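Local atomic coordinates of sugar phosphate isomerase/epimerase (Parabacteroides distasonis, PDB entry 3L23), a protein that binds a magnesium ion in a xylose isomerase-like TIM barrel and probably acts as a sugar phosphate isomerase or epimerase. Residues K74-H79 with C122-Q127. Residues are numbered along the deposited sequence; the frame is centred on the assembly and turned at random.
Sequences KIISSH and CKYLIQ
Ile126 N donates to Ser78 O at 2.9 Å, joining two neighbouring parallel strands of the TIM barrel, 74-79 and 124-127, whose intervening chain carries helix 103-119. Tyr124 N also donates to Ile76 O at 3.0 Å. Ser77, Tyr124, His79 and Ile126 share the inner face. Beta-branched Ile126 suits the extended strand and splits its contacts: CD1 lies 3.4 Å from OG of small Ser77, which is anti to its backbone N (chi1 -177°) and hydrogen-bonds Glu47, while CG2 lies obliquely against the ring, 3.9 Å from His79 CD2. An alanine here would probably open a gap beside Ser77 OG and take away the CG2 support against one part of the His79 ring. Histidine suits this place because its ring both bonds Glu214 and packs against the magnesium ligands His165 and His242. On the helix-facing side Ser78 OG bonds His117, and Leu125 packs on the same helix, whereas slim Cys122 slips its sulfur against the backbone, SG 3.5 Å from Ser77 C. Tyr124 and Ile76 run side by side, pointing the same way. The tyrosine's hydroxyl reaches Asp271 while its flat ring takes two neighbours: Lys123 CG lies over the centre of one face, 3.8 Å above its plane, and Ile76 CG2 sits at the edge, 3.7 Å from Tyr124 CD2.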
loop_
_atom_site.group_PDB
_atom_site.type_symbol
_atom_site.label_atom_id
_atom_site.label_comp_id
_atom_site.label_asym_id
_atom_site.label_seq_id
_atom_site.Cartn_x
_atom_site.Cartn_y
_atom_site.Cartn_z
ATOM N N LYS A 74 8.819 -14.197 -2.450
ATOM C CA LYS A 74 7.482 -14.404 -3.017
ATOM C C LYS A 74 6.775 -13.090 -3.170
ATOM O O LYS A 74 6.775 -12.285 -2.243
ATOM C CB LYS A 74 6.635 -15.295 -2.127
ATOM C CG LYS A 74 5.400 -15.845 -2.824
ATOM N N ILE A 75 6.153 -12.891 -4.330
ATOM C CA ILE A 75 5.343 -11.707 -4.577
ATOM C C ILE A 75 3.948 -11.938 -4.009
ATOM O O ILE A 75 3.233 -12.851 -4.442
ATOM C CB ILE A 75 5.269 -11.367 -6.091
ATOM C CG1 ILE A 75 6.678 -11.107 -6.667
ATOM C CG2 ILE A 75 4.329 -10.192 -6.340
ATOM C CD1 ILE A 75 6.654 -11.017 -8.199
ATOM N N ILE A 76 3.590 -11.122 -3.016
ATOM C CA ILE A 76 2.336 -11.225 -2.268
ATOM C C ILE A 76 1.358 -10.112 -2.605
ATOM O O ILE A 76 0.145 -10.307 -2.575
ATOM C CB ILE A 76 2.633 -11.125 -0.741
ATOM C CG1 ILE A 76 3.592 -12.234 -0.307
ATOM C CG2 ILE A 76 1.342 -11.131 0.141
ATOM C CD1 ILE A 76 3.132 -13.641 -0.643
ATOM N N SER A 77 1.879 -8.929 -2.917
ATOM C CA SER A 77 1.047 -7.769 -3.084
ATOM C C SER A 77 1.639 -6.823 -4.111
ATOM O O SER A 77 2.799 -6.945 -4.512
ATOM C CB SER A 77 0.895 -7.073 -1.722
ATOM O OG SER A 77 0.045 -5.958 -1.769
ATOM N N SER A 78 0.814 -5.905 -4.569
ATOM C CA SER A 78 1.234 -4.901 -5.548
ATOM C C SER A 78 0.442 -3.605 -5.404
ATOM O O SER A 78 -0.773 -3.648 -5.259
ATOM C CB SER A 78 1.078 -5.450 -6.975
ATOM O OG SER A 78 1.493 -4.547 -7.991
ATOM N N HIS A 79 1.164 -2.478 -5.500
ATOM C CA HIS A 79 0.632 -1.128 -5.495
ATOM C C HIS A 79 0.476 -0.623 -6.892
ATOM O O HIS A 79 1.428 -0.536 -7.635
ATOM C CB HIS A 79 1.551 -0.153 -4.763
ATOM C CG HIS A 79 1.319 -0.108 -3.304
ATOM N ND1 HIS A 79 1.732 0.946 -2.520
ATOM C CD2 HIS A 79 0.696 -0.975 -2.481
ATOM C CE1 HIS A 79 1.373 0.717 -1.271
ATOM N NE2 HIS A 79 0.750 -0.442 -1.217
ATOM N N CYS A 122 -0.412 -12.897 -7.477
ATOM C CA CYS A 122 -0.378 -11.897 -6.461
ATOM C C CYS A 122 -1.659 -11.971 -5.612
ATOM O O CYS A 122 -2.792 -11.984 -6.153
ATOM C CB CYS A 122 -0.169 -10.573 -7.191
ATOM S SG CYS A 122 0.401 -9.332 -6.225
ATOM N N LYS A 123 -1.513 -12.085 -4.299
ATOM C CA LYS A 123 -2.679 -12.225 -3.409
ATOM C C LYS A 123 -3.501 -10.942 -3.232
ATOM O O LYS A 123 -4.752 -11.002 -3.182
ATOM C CB LYS A 123 -2.233 -12.780 -2.051
ATOM C CG LYS A 123 -3.332 -12.764 -1.008
ATOM C CD LYS A 123 -2.969 -13.512 0.225
ATOM C CE LYS A 123 -4.166 -13.576 1.163
ATOM N NZ LYS A 123 -3.947 -14.520 2.292
ATOM N N TYR A 124 -2.791 -9.817 -3.057
ATOM C CA TYR A 124 -3.387 -8.501 -2.892
ATOM C C TYR A 124 -3.053 -7.560 -4.047
ATOM O O TYR A 124 -1.917 -7.531 -4.502
ATOM C CB TYR A 124 -2.876 -7.857 -1.615
ATOM C CG TYR A 124 -3.024 -8.680 -0.344
ATOM C CD1 TYR A 124 -4.211 -8.721 0.327
ATOM C CD2 TYR A 124 -1.937 -9.352 0.194
ATOM C CE1 TYR A 124 -4.352 -9.417 1.501
ATOM C CE2 TYR A 124 -2.056 -10.077 1.371
ATOM C CZ TYR A 124 -3.263 -10.095 2.025
ATOM O OH TYR A 124 -3.391 -10.820 3.186
ATOM N N LEU A 125 -4.053 -6.779 -4.456
ATOM C CA LEU A 125 -3.919 -5.694 -5.439
ATOM C C LEU A 125 -4.475 -4.449 -4.749
ATOM O O LEU A 125 -5.644 -4.425 -4.334
ATOM C CB LEU A 125 -4.689 -6.029 -6.716
ATOM C CG LEU A 125 -4.442 -5.097 -7.898
ATOM C CD1 LEU A 125 -2.976 -5.007 -8.278
ATOM C CD2 LEU A 125 -5.320 -5.507 -9.112
ATOM N N ILE A 126 -3.629 -3.424 -4.614
ATOM C CA ILE A 126 -3.890 -2.292 -3.710
ATOM C C ILE A 126 -3.629 -0.947 -4.399
ATOM O O ILE A 126 -2.625 -0.775 -5.074
ATOM C CB ILE A 126 -3.020 -2.400 -2.438
ATOM C CG1 ILE A 126 -3.396 -3.647 -1.622
ATOM C CG2 ILE A 126 -3.115 -1.136 -1.574
ATOM C CD1 ILE A 126 -2.505 -4.055 -0.440
ATOM N N GLN A 127 -4.580 -0.021 -4.256
ATOM C CA GLN A 127 -4.447 1.375 -4.699
ATOM C C GLN A 127 -3.896 2.189 -3.530
ATOM O O GLN A 127 -4.508 2.202 -2.460
ATOM C CB GLN A 127 -5.781 1.954 -5.127
ATOM C CG GLN A 127 -5.653 3.407 -5.508
ATOM C CD GLN A 127 -6.903 3.926 -6.118
ATOM O OE1 GLN A 127 -7.642 3.169 -6.775
ATOM N NE2 GLN A 127 -7.165 5.228 -5.933
HETATM O O HOH W 1 0.889 -14.131 -3.735
#